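Local coordinates for protein agglutinin (Galanthus nivalis, PDB 1JPC) that binds alpha-D-linked mannose, with high affinity for alpha-1,3-linked mannose oligomers, as a homotetrameric bulb lectin with antiviral activity that may contribute to plant defence, at residues T43-L48 with K70-S75; S51-M56 with V63-S68. All coordinates share one frame; numbering follows the deposited sequence. Where two conformers were deposited one is given.

Contact 1. Residues T43-L48 with K70-S75; sequences TNTGGL and KPIWAS. With MAN (alpha-D-mannopyranose), chain D.
Thr-43 sets its methyl CG2 over one face of the Trp-73 indole, a CH-pi contact at the junction between two four-stranded sheets of the beta-prism II fold of the bulb lectins. Thr-43 CG2 stands 3.5 Å from the centroid of the five-membered ring of Trp-73 and 13° off its normal, almost centred. The opposite face carries the backbone N of Ser-75, displaced toward the rim. Beside this pair, Thr-45 CB lies 3.7 Å from Ile-72 CG2, and the same methyl meets Leu-48 CD1 at 4.1 Å, the two side chains running past each other in opposite directions. With Ile-72 CG1 beside the backbone N (chi1 -58°), the other branch, CG2, lies anti to that N and faces the loop. The threonine hydroxyls are bonded within and behind the loop: Thr-43 OG1 donates to Thr-45 OG1 over 2.9 Å, and Thr-45 OG1 is also bonded to Cys-29 O. Thr-43 OG1 further meets the backbone N of Leu-31, so the loop is tied to Leu-31 of strand 31-35 and to Cys-29 just before it. A type II turn from Thr-45 to Leu-48, with Gly-47 at phi 94°, brings Leu-48 round to Ile-72. The contact lies between two sites: Ile-72 and Trp-73 line one glycan pocket, while Asn-44, between the two threonines, turns outward to another, where mannose O4 donates to Asn-44 OD1 over 3.1 Å.

Contact 2. Residues S51-M56 with V63-S68; sequences SCFLSM and VVYNPS
Phe-53 and Tyr-65 face each other across the beta hairpin of strands 53-56 and 62-65, the central pair of a four-stranded antiparallel sheet in the beta-prism II fold. The backbone ladder comprises two hydrogen-bonded pairs. At Phe-53 with Tyr-65, Phe-53 N reaches Tyr-65 O over 3.0 Å at an N-H...O angle of 153°, while the return bond from Tyr-65 N to Phe-53 O is straighter. Ser-55 and Val-63 exchange the other two bonds, both 2.9 Å between N and O; the donor Ser-55 N sits tilted from the plane of the Val-63 carbonyl. Between them, Leu-54 and Val-64 form the non-hydrogen-bonded pair.

Aromatic contact occupies the face bearing Phe-53, Ser-55, Val-63 and Tyr-65. Phe-53 CG lies between its backbone N and carbonyl carbon, chi1 56°, which swings the ring across to its partner. Tyr-65 CB rests over the Phe-53 ring as a CH-pi contact, 3.7 Å from the centroid, whereas the two rings meet obliquely with planes at 38°. Tyr-65 lines a glycan pocket occupied here by mannose, and its OH has a weak hydrogen bond to Gln-57 NE2.

Apolar packing fills the other face, where Leu-54 CD1 touches Val-64 CG2 at 3.8 Å and Met-25 of strand 21-25 packs on both residues. Cys-52, just before the strand, is disulfide-bonded to Cys-29, linking this hairpin to the turn between strands 21-25 and 31-35 of the neighbouring sheet. Cys-52 CB meets the other branch of Val-64, CG1, at 3.8 Å.

In the fold
Contact 2 is the more buried of the two and lies within one sheet, whereas contact 1 is a surface contact bridging that sheet to the loop after strand 38-42. They share the sheet directly: strand 71-74 flanks strand 62-65, with Ile-72 N 2.8 Å from Val-64 O and Trp-73 O 2.9 Å from Val-64 N, both probable hydrogen bonds. Along the chain, contact 2 is nested inside the loop closed by contact 1. Their chemistry follows their places: paired backbones dominate 51-56 with 63-68, while side-chain methyls and one indole face join 43-48 to 70-75. Contact 2 contributes Tyr-65 to the same pocket as Ile-72 and Trp-73, while contact 1 also holds Asn-44 of a second pocket.

Contact 1. Residues T43-L48 with K70-S75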
loop_
_atom_site.group_PDB
_atom_site.type_symbol
_atom_site.label_atom_id
_atom_site.label_comp_id
_atom_site.label_asym_id
_atom_site.label_seq_id
_atom_site.Cartn_x
_atom_site.Cartn_y
_atom_site.Cartn_z
ATOM N N THR A 43 -2.162 -22.984 -11.682
ATOM C CA THR A 43 -3.149 -24.059 -11.631
ATOM C C THR A 43 -2.968 -24.922 -12.886
ATOM O O THR A 43 -3.495 -26.024 -12.973
ATOM C CB THR A 43 -4.595 -23.504 -11.575
ATOM O OG1 THR A 43 -4.783 -22.547 -12.622
ATOM C CG2 THR A 43 -4.862 -22.829 -10.249
ATOM N N ASN A 44 -2.224 -24.389 -13.854
ATOM C CA ASN A 44 -1.923 -25.069 -15.113
ATOM C C ASN A 44 -3.202 -25.403 -15.870
ATOM O O ASN A 44 -3.360 -26.506 -16.400
ATOM C CB ASN A 44 -1.085 -26.332 -14.864
ATOM C CG ASN A 44 0.239 -26.038 -14.152
ATOM O OD1 ASN A 44 1.009 -25.162 -14.556
ATOM N ND2 ASN A 44 0.501 -26.771 -13.086
ATOM N N THR A 45 -4.113 -24.436 -15.916
ATOM C CA THR A 45 -5.389 -24.599 -16.602
ATOM C C THR A 45 -5.554 -23.590 -17.756
ATOM O O THR A 45 -6.675 -23.262 -18.161
ATOM C CB THR A 45 -6.582 -24.464 -15.610
ATOM O OG1 THR A 45 -6.501 -23.207 -14.924
ATOM C CG2 THR A 45 -6.582 -25.607 -14.582
ATOM N N GLY A 46 -4.429 -23.110 -18.281
ATOM C CA GLY A 46 -4.470 -22.159 -19.380
ATOM C C GLY A 46 -4.942 -22.836 -20.650
ATOM O O GLY A 46 -4.476 -23.935 -20.975
ATOM N N GLY A 47 -5.879 -22.210 -21.353
ATOM C CA GLY A 47 -6.395 -22.795 -22.577
ATOM C C GLY A 47 -7.660 -23.624 -22.399
ATOM O O GLY A 47 -8.382 -23.857 -23.368
ATOM N N LEU A 48 -7.948 -24.068 -21.178
ATOM C CA LEU A 48 -9.153 -24.862 -20.926
ATOM C C LEU A 48 -10.443 -24.049 -21.076
ATOM O O LEU A 48 -11.527 -24.618 -21.124
ATOM C CB LEU A 48 -9.110 -25.510 -19.537
ATOM C CG LEU A 48 -7.985 -26.501 -19.232
ATOM C CD1 LEU A 48 -8.202 -27.100 -17.850
ATOM C CD2 LEU A 48 -7.934 -27.597 -20.282
ATOM N N LYS A 70 -18.808 -23.590 -14.601
ATOM C CA LYS A 70 -18.327 -24.938 -14.317
ATOM C C LYS A 70 -16.954 -24.752 -13.658
ATOM O O LYS A 70 -16.150 -23.937 -14.122
ATOM C CB LYS A 70 -18.143 -25.746 -15.608
ATOM C CG LYS A 70 -19.258 -25.612 -16.619
ATOM C CD LYS A 70 -20.557 -26.204 -16.111
ATOM C CE LYS A 70 -21.672 -26.025 -17.133
ATOM N NZ LYS A 70 -22.979 -26.539 -16.638
ATOM N N PRO A 71 -16.690 -25.454 -12.539
ATOM C CA PRO A 71 -15.397 -25.347 -11.844
ATOM C C PRO A 71 -14.228 -25.975 -12.611
ATOM O O PRO A 71 -14.202 -27.179 -12.860
ATOM C CB PRO A 71 -15.660 -26.071 -10.521
ATOM C CG PRO A 71 -16.727 -27.062 -10.875
ATOM C CD PRO A 71 -17.644 -26.241 -11.745
ATOM N N ILE A 72 -13.267 -25.136 -12.977
ATOM C CA ILE A 72 -12.070 -25.529 -13.713
ATOM C C ILE A 72 -10.985 -26.038 -12.754
ATOM O O ILE A 72 -10.183 -26.903 -13.109
ATOM C CB ILE A 72 -11.504 -24.310 -14.504
ATOM C CG1 ILE A 72 -12.563 -23.757 -15.463
ATOM C CG2 ILE A 72 -10.236 -24.681 -15.247
ATOM C CD1 ILE A 72 -13.091 -24.765 -16.471
ATOM N N TRP A 73 -10.948 -25.476 -11.549
ATOM C CA TRP A 73 -9.975 -25.850 -10.530
ATOM C C TRP A 73 -10.532 -25.416 -9.183
ATOM O O TRP A 73 -11.320 -24.470 -9.111
ATOM C CB TRP A 73 -8.639 -25.136 -10.796
ATOM C CG TRP A 73 -7.571 -25.360 -9.740
ATOM C CD1 TRP A 73 -6.615 -26.336 -9.733
ATOM C CD2 TRP A 73 -7.365 -24.588 -8.546
ATOM N NE1 TRP A 73 -5.831 -26.224 -8.611
ATOM C CE2 TRP A 73 -6.266 -25.163 -7.863
ATOM C CE3 TRP A 73 -8.003 -23.470 -7.985
ATOM C CZ2 TRP A 73 -5.790 -24.662 -6.647
ATOM C CZ3 TRP A 73 -7.534 -22.971 -6.774
ATOM C CH2 TRP A 73 -6.435 -23.569 -6.117
ATOM N N ALA A 74 -10.161 -26.118 -8.120
ATOM C CA ALA A 74 -10.622 -25.758 -6.785
ATOM C C ALA A 74 -9.577 -26.189 -5.781
ATOM O O ALA A 74 -8.756 -27.057 -6.079
ATOM C CB ALA A 74 -11.952 -26.410 -6.471
ATOM N N SER A 75 -9.545 -25.519 -4.634
ATOM C CA SER A 75 -8.599 -25.857 -3.586
ATOM C C SER A 75 -9.083 -27.101 -2.844
ATOM O O SER A 75 -8.286 -27.797 -2.218
ATOM C CB SER A 75 -8.407 -24.687 -2.613
ATOM O OG SER A 75 -9.644 -24.149 -2.181
HETATM C C1 MAN D . 4.404 -22.139 -15.919
HETATM C C2 MAN D . 4.798 -23.514 -16.443
HETATM C C3 MAN D . 4.220 -24.611 -15.549
HETATM C C4 MAN D . 4.548 -24.363 -14.076
HETATM C C5 MAN D . 4.241 -22.919 -13.659
HETATM C C6 MAN D . 4.809 -22.589 -12.294
HETATM O O2 MAN D . 6.215 -23.619 -16.480
HETATM O O3 MAN D . 4.757 -25.867 -15.933
HETATM O O4 MAN D . 3.795 -25.264 -13.273
HETATM O O5 MAN D . 4.842 -21.992 -14.580
HETATM O O6 MAN D . 6.227 -22.664 -12.306
#

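Contact 2. Residues S51-M56 with V63-S68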
loop_
_atom_site.group_PDB
_atom_site.type_symbol
_atom_site.label_atom_id
_atom_site.label_comp_id
_atom_site.label_asym_id
_atom_site.label_seq_id
_atom_site.Cartn_x
_atom_site.Cartn_y
_atom_site.Cartn_z
ATOM N N SER A 51 -11.936 -16.218 -20.156
ATOM C CA SER A 51 -12.627 -15.358 -19.204
ATOM C C SER A 51 -13.140 -15.977 -17.911
ATOM O O SER A 51 -14.307 -15.797 -17.537
ATOM C CB SER A 51 -13.767 -14.644 -19.924
ATOM O OG SER A 51 -13.309 -14.138 -21.169
ATOM N N CYS A 52 -12.267 -16.696 -17.218
ATOM C CA CYS A 52 -12.629 -17.302 -15.945
ATOM C C CYS A 52 -12.565 -16.248 -14.841
ATOM O O CYS A 52 -11.987 -15.175 -15.025
ATOM C CB CYS A 52 -11.651 -18.416 -15.593
ATOM S SG CYS A 52 -11.824 -19.929 -16.574
ATOM N N PHE A 53 -13.194 -16.541 -13.711
ATOM C CA PHE A 53 -13.164 -15.648 -12.558
ATOM C C PHE A 53 -12.812 -16.493 -11.340
ATOM O O PHE A 53 -13.044 -17.705 -11.343
ATOM C CB PHE A 53 -14.489 -14.891 -12.366
ATOM C CG PHE A 53 -15.704 -15.772 -12.245
ATOM C CD1 PHE A 53 -16.147 -16.206 -10.994
ATOM C CD2 PHE A 53 -16.465 -16.096 -13.379
ATOM C CE1 PHE A 53 -17.331 -16.948 -10.867
ATOM C CE2 PHE A 53 -17.652 -16.838 -13.270
ATOM C CZ PHE A 53 -18.087 -17.261 -12.009
ATOM N N LEU A 54 -12.182 -15.879 -10.339
ATOM C CA LEU A 54 -11.788 -16.592 -9.119
ATOM C C LEU A 54 -12.749 -16.233 -7.987
ATOM O O LEU A 54 -13.004 -15.055 -7.740
ATOM C CB LEU A 54 -10.346 -16.227 -8.741
ATOM C CG LEU A 54 -9.771 -16.848 -7.472
ATOM C CD1 LEU A 54 -9.580 -18.342 -7.680
ATOM C CD2 LEU A 54 -8.446 -16.184 -7.134
ATOM N N SER A 55 -13.283 -17.243 -7.310
ATOM C CA SER A 55 -14.229 -17.025 -6.223
ATOM C C SER A 55 -13.755 -17.626 -4.898
ATOM O O SER A 55 -13.386 -18.800 -4.830
ATOM C CB SER A 55 -15.594 -17.606 -6.604
ATOM O OG SER A 55 -16.598 -17.245 -5.672
ATOM N N MET A 56 -13.715 -16.795 -3.861
ATOM C CA MET A 56 -13.335 -17.231 -2.526
ATOM C C MET A 56 -14.717 -17.388 -1.904
ATOM O O MET A 56 -15.367 -16.405 -1.553
ATOM C CB MET A 56 -12.522 -16.134 -1.820
ATOM C CG MET A 56 -12.106 -16.437 -0.380
ATOM S SD MET A 56 -11.038 -17.861 -0.195
ATOM C CE MET A 56 -12.030 -18.943 0.701
ATOM N N VAL A 63 -12.386 -21.338 -5.813
ATOM C CA VAL A 63 -12.705 -21.972 -7.094
ATOM C C VAL A 63 -12.557 -21.088 -8.344
ATOM O O VAL A 63 -12.991 -19.933 -8.348
ATOM C CB VAL A 63 -14.176 -22.497 -7.074
ATOM C CG1 VAL A 63 -14.455 -23.373 -8.289
ATOM C CG2 VAL A 63 -14.469 -23.252 -5.778
ATOM N N VAL A 64 -11.953 -21.635 -9.399
ATOM C CA VAL A 64 -11.815 -20.931 -10.674
ATOM C C VAL A 64 -13.000 -21.388 -11.543
ATOM O O VAL A 64 -13.141 -22.582 -11.824
ATOM C CB VAL A 64 -10.500 -21.295 -11.395
ATOM C CG1 VAL A 64 -10.487 -20.708 -12.804
ATOM C CG2 VAL A 64 -9.320 -20.775 -10.618
ATOM N N TYR A 65 -13.860 -20.456 -11.941
ATOM C CA TYR A 65 -15.036 -20.771 -12.755
ATOM C C TYR A 65 -14.960 -20.234 -14.177
ATOM O O TYR A 65 -14.432 -19.145 -14.398
ATOM C CB TYR A 65 -16.292 -20.170 -12.117
ATOM C CG TYR A 65 -16.796 -20.883 -10.893
ATOM C CD1 TYR A 65 -17.345 -22.160 -10.985
ATOM C CD2 TYR A 65 -16.743 -20.273 -9.639
ATOM C CE1 TYR A 65 -17.828 -22.817 -9.860
ATOM C CE2 TYR A 65 -17.224 -20.920 -8.505
ATOM C CZ TYR A 65 -17.765 -22.193 -8.623
ATOM O OH TYR A 65 -18.232 -22.847 -7.508
ATOM N N ASN A 66 -15.473 -20.984 -15.151
ATOM C CA ASN A 66 -15.496 -20.474 -16.519
ATOM C C ASN A 66 -16.829 -19.725 -16.653
ATOM O O ASN A 66 -17.650 -19.763 -15.729
ATOM C CB ASN A 66 -15.316 -21.593 -17.569
ATOM C CG ASN A 66 -16.500 -22.558 -17.656
ATOM O OD1 ASN A 66 -17.507 -22.424 -16.964
ATOM N ND2 ASN A 66 -16.369 -23.540 -18.534
ATOM N N PRO A 67 -17.064 -19.014 -17.767
ATOM C CA PRO A 67 -18.334 -18.289 -17.895
ATOM C C PRO A 67 -19.594 -19.142 -17.684
ATOM O O PRO A 67 -20.576 -18.683 -17.099
ATOM C CB PRO A 67 -18.253 -17.720 -19.305
ATOM C CG PRO A 67 -16.778 -17.446 -19.453
ATOM C CD PRO A 67 -16.185 -18.731 -18.921
ATOM N N SER A 68 -19.542 -20.401 -18.101
ATOM C CA SER A 68 -20.675 -21.308 -17.950
ATOM C C SER A 68 -20.810 -21.815 -16.513
ATOM O O SER A 68 -21.551 -22.766 -16.252
ATOM C CB SER A 68 -20.526 -22.495 -18.911
ATOM O OG SER A 68 -20.246 -22.053 -20.231
#